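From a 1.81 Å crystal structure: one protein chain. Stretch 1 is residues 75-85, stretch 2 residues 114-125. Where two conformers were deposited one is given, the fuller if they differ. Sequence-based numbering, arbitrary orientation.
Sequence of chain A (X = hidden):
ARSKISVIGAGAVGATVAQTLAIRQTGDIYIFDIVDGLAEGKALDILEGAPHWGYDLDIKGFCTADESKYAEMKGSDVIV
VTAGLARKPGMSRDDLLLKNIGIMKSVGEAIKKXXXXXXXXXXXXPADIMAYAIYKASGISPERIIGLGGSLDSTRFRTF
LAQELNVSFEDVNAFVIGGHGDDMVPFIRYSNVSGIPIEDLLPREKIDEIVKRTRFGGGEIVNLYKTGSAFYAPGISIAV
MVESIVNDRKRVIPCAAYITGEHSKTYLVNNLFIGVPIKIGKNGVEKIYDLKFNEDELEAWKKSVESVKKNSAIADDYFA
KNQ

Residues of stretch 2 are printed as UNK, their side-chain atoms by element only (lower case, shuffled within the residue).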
# COMPACT_ATOMS: atom_id res chain seq x y z
N GLY A 75 -25.72 -6.41 10.88
CA GLY A 75 -25.28 -5.51 9.83
C GLY A 75 -23.93 -5.85 9.21
O GLY A 75 -23.36 -5.04 8.49
N SER A 76 -23.42 -7.05 9.48
CA SER A 76 -22.17 -7.48 8.87
C SER A 76 -22.38 -7.74 7.39
O SER A 76 -23.32 -8.43 7.01
CB SER A 76 -21.64 -8.76 9.55
OG SER A 76 -21.23 -8.53 10.89
N ASP A 77 -21.51 -7.20 6.54
CA ASP A 77 -21.60 -7.50 5.12
C ASP A 77 -21.09 -8.92 4.87
O ASP A 77 -21.65 -9.65 4.04
CB ASP A 77 -20.78 -6.50 4.30
CG ASP A 77 -21.00 -6.65 2.81
OD1 ASP A 77 -22.17 -6.78 2.39
OD2 ASP A 77 -20.00 -6.64 2.06
N VAL A 78 -20.03 -9.30 5.59
CA VAL A 78 -19.44 -10.63 5.49
C VAL A 78 -19.18 -11.17 6.88
O VAL A 78 -18.77 -10.43 7.77
CB VAL A 78 -18.11 -10.60 4.69
CG1 VAL A 78 -17.41 -11.97 4.73
CG2 VAL A 78 -18.38 -10.16 3.25
N ILE A 79 -19.46 -12.46 7.06
CA ILE A 79 -19.07 -13.18 8.26
C ILE A 79 -18.09 -14.29 7.86
O ILE A 79 -18.38 -15.07 6.95
CB ILE A 79 -20.28 -13.82 8.94
CG1 ILE A 79 -21.28 -12.73 9.34
CG2 ILE A 79 -19.86 -14.68 10.16
CD1 ILE A 79 -22.59 -13.27 9.91
N VAL A 80 -16.95 -14.34 8.52
CA VAL A 80 -15.93 -15.34 8.25
C VAL A 80 -16.00 -16.38 9.36
O VAL A 80 -15.82 -16.05 10.54
CB VAL A 80 -14.52 -14.69 8.25
CG1 VAL A 80 -13.47 -15.73 7.90
CG2 VAL A 80 -14.47 -13.52 7.27
N VAL A 81 -16.25 -17.64 9.00
CA VAL A 81 -16.37 -18.69 10.00
C VAL A 81 -15.06 -19.49 10.13
O VAL A 81 -14.71 -20.26 9.23
CB VAL A 81 -17.55 -19.64 9.66
CG1 VAL A 81 -17.70 -20.74 10.73
CG2 VAL A 81 -18.84 -18.84 9.54
N THR A 82 -14.35 -19.30 11.24
CA THR A 82 -13.11 -20.03 11.48
C THR A 82 -13.19 -20.83 12.76
O THR A 82 -12.18 -21.28 13.28
CB THR A 82 -11.89 -19.09 11.61
OG1 THR A 82 -11.90 -18.45 12.90
CG2 THR A 82 -11.89 -18.03 10.54
N ALA A 83 -14.40 -21.00 13.27
CA ALA A 83 -14.61 -21.75 14.50
C ALA A 83 -14.49 -23.23 14.15
O ALA A 83 -14.70 -23.63 13.02
CB ALA A 83 -15.98 -21.44 15.07
N GLY A 84 -14.13 -24.05 15.12
CA GLY A 84 -13.97 -25.46 14.84
C GLY A 84 -12.68 -26.00 15.40
O GLY A 84 -11.80 -25.24 15.80
N LEU A 85 -12.55 -27.32 15.40
CA LEU A 85 -11.48 -27.98 16.13
C LEU A 85 -10.54 -28.74 15.20
O LEU A 85 -10.80 -28.87 14.00
CB LEU A 85 -12.10 -28.94 17.15
CG LEU A 85 -11.27 -29.36 18.37
CD1 LEU A 85 -10.50 -28.17 18.91
CD2 LEU A 85 -12.17 -29.96 19.45
N UNK A 114 -29.14 -13.61 14.05
CA UNK A 114 -28.63 -12.26 14.31
C UNK A 114 -28.17 -11.45 13.10
O UNK A 114 -28.08 -10.22 13.18
c UNK A 114 -28.72 -13.55 19.26
o UNK A 114 -29.11 -13.94 20.53
c UNK A 114 -27.93 -12.77 16.70
c UNK A 114 -27.91 -14.38 18.50
c UNK A 114 -29.14 -12.34 18.76
c UNK A 114 -28.74 -11.95 17.49
c UNK A 114 -27.51 -13.98 17.23
c UNK A 114 -27.49 -12.32 15.33
N UNK A 115 -27.84 -12.12 12.01
CA UNK A 115 -27.32 -11.41 10.84
C UNK A 115 -27.58 -12.20 9.55
O UNK A 115 -26.64 -12.56 8.84
c UNK A 115 -25.82 -11.15 11.03
o UNK A 115 -25.29 -10.34 9.99
N UNK A 116 -28.86 -12.47 9.24
CA UNK A 116 -29.17 -13.38 8.13
C UNK A 116 -28.94 -12.76 6.76
O UNK A 116 -29.00 -13.46 5.75
c UNK A 116 -30.66 -13.69 8.33
c UNK A 116 -30.09 -11.98 9.92
c UNK A 116 -31.20 -12.45 9.01
N UNK A 117 -28.65 -11.46 6.72
CA UNK A 117 -28.40 -10.77 5.45
C UNK A 117 -26.93 -10.86 5.00
O UNK A 117 -26.59 -10.43 3.90
c UNK A 117 -30.21 -9.10 6.20
o UNK A 117 -29.08 -9.24 8.32
c UNK A 117 -30.16 -9.02 7.73
o UNK A 117 -31.22 -8.72 8.34
c UNK A 117 -28.82 -9.30 5.57
N UNK A 118 -26.07 -11.43 5.83
CA UNK A 118 -24.63 -11.48 5.54
C UNK A 118 -24.23 -12.46 4.43
O UNK A 118 -24.89 -13.48 4.24
o UNK A 118 -24.03 -10.84 7.80
c UNK A 118 -23.85 -11.84 6.81
N UNK A 119 -23.16 -12.14 3.72
CA UNK A 119 -22.47 -13.15 2.91
C UNK A 119 -21.51 -13.91 3.83
O UNK A 119 -20.92 -13.32 4.73
c UNK A 119 -21.71 -12.52 1.74
c UNK A 119 -22.54 -12.23 0.47
n UNK A 119 -23.53 -8.48 0.67
c UNK A 119 -22.67 -9.71 0.79
c UNK A 119 -23.45 -11.02 0.63
N UNK A 120 -21.35 -15.21 3.61
CA UNK A 120 -20.53 -16.00 4.52
C UNK A 120 -19.32 -16.58 3.81
O UNK A 120 -19.45 -17.12 2.71
c UNK A 120 -21.34 -17.18 5.13
c UNK A 120 -22.76 -16.71 5.50
c UNK A 120 -20.59 -17.79 6.33
c UNK A 120 -22.80 -15.58 6.56
N UNK A 121 -18.15 -16.46 4.43
CA UNK A 121 -16.93 -17.13 3.96
C UNK A 121 -16.55 -18.18 5.00
O UNK A 121 -16.15 -17.84 6.12
c UNK A 121 -14.46 -16.90 3.45
c UNK A 121 -15.76 -16.14 3.74
c UNK A 121 -16.09 -15.18 2.58
N UNK A 122 -16.69 -19.45 4.63
CA UNK A 122 -16.47 -20.55 5.57
C UNK A 122 -15.06 -21.10 5.41
O UNK A 122 -14.65 -21.42 4.30
c UNK A 122 -17.51 -21.68 5.35
c UNK A 122 -17.33 -22.78 6.39
c UNK A 122 -18.92 -21.11 5.43
N UNK A 123 -14.33 -21.20 6.53
CA UNK A 123 -12.92 -21.57 6.52
C UNK A 123 -12.68 -22.95 7.13
O UNK A 123 -11.79 -23.69 6.70
c UNK A 123 -12.17 -19.17 6.66
c UNK A 123 -10.63 -21.02 7.52
c UNK A 123 -12.10 -20.55 7.32
N UNK A 124 -13.45 -23.29 8.15
CA UNK A 124 -13.35 -24.58 8.83
C UNK A 124 -13.25 -25.76 7.84
O UNK A 124 -14.09 -25.91 6.96
c UNK A 124 -14.57 -24.76 9.77
o UNK A 124 -14.75 -23.59 10.58
c UNK A 124 -14.39 -25.98 10.68
N UNK A 125 -12.20 -26.57 7.98
CA UNK A 125 -11.92 -27.65 7.02
C UNK A 125 -12.66 -28.97 7.35
O UNK A 125 -12.80 -29.32 8.51
c UNK A 125 -10.01 -29.04 6.03
n UNK A 125 -9.76 -30.20 6.65
c UNK A 125 -10.40 -27.87 6.93
o UNK A 125 -9.92 -28.91 4.81
O HOH W 1 -28.50 -7.87 10.71

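Position 114 carries one carbon followed by a six-carbon ring that bears an oxygen, a phenol; its end leads away from stretch 1, and the residue is Tyr-114. At position 115 one carbon and one oxygen follow CA, and the oxygen lies 3.8 Å from Ser-76 N. This is a hydroxymethyl group, hence Ser-115. Three carbons at position 116 close a ring onto the backbone nitrogen, which identifies Pro-116, pointing away from stretch 1. Position 117 has three carbons, the last carrying two oxygens. That is the carboxylate of Glu-117, which reaches stretch 1 through a water: the water accepts from Gly-75 N at 3.1 Å and donates to Glu-117 OE1 at 2.8 Å.

Position 118 again has one carbon and one oxygen, the latter 2.6 Å from the carbonyl oxygen of Ser-76. An atom so close to a carbonyl must donate, as a serine hydroxyl can, and Ser-118 OG hydrogen-bonds to Ser-76 O. The same residue closes a type I turn that begins at Ser-115, with Ser-118 N bonded to Ser-115 O at 3.3 Å.

At position 119 an unbranched run of four carbons ends in nitrogen, 2.8 Å from Asp-77 OD1. A chain of this length with a terminal amine is Lys-119, and its NZ forms a salt bridge with that carboxylate. The chain bends to get there, with chi2 and chi3 both p. Position 120 has four carbons, forked at the first, with one arm two carbons long; the end of the long arm packs 3.9 Å from Ile-79 CB, and the short arm lies 3.8 Å from Val-81 CG2. The residue is Ile-120.

Position 121 has three carbons forked at the first, one branch carbon 4.1 Å from Val-78 CG1; this is Val-121. The same fork at position 122 stays 4.5 Å or more from stretch 1, and little of the residue is covered by it: Val-122. Position 123 repeats the three forked carbons, with a branch carbon 3.9 Å from Val-80 CG1, and is Val-123. At position 124 the first carbon carries one oxygen and one carbon, the oxygen 2.4 Å from Ala-83 O, so the residue is Thr-124; its OG1 donates a very short hydrogen bond to that carbonyl. A CB on Gly-84 would fall 2.7 Å from Thr-124 CG2, a clash that glycine avoids. Position 125 has two carbons, the second bearing one oxygen and one nitrogen: the amide of Asn-125, which makes no contact with stretch 1.

The contact is built on two parallel strands whose amides and carbonyls interlock. Lys-119 N donates to Asp-77 O, Ile-79 N to Lys-119 O, Val-121 N to Ile-79 O, Val-81 N to Val-121 O and Val-123 N to Val-81 O, each at 2.9 Å. Side chains alternate between the faces, Val-78, Val-80, Lys-119 and Val-121 on one, Ile-79, Val-81, Ile-120 and Val-122 on the other. Hydroxyl-to-carbonyl bonds from Ser-118 and Thr-124 extend the pairing beyond both ends of the strands.

Stretch 2 114-125: YSPESKIVVVTN
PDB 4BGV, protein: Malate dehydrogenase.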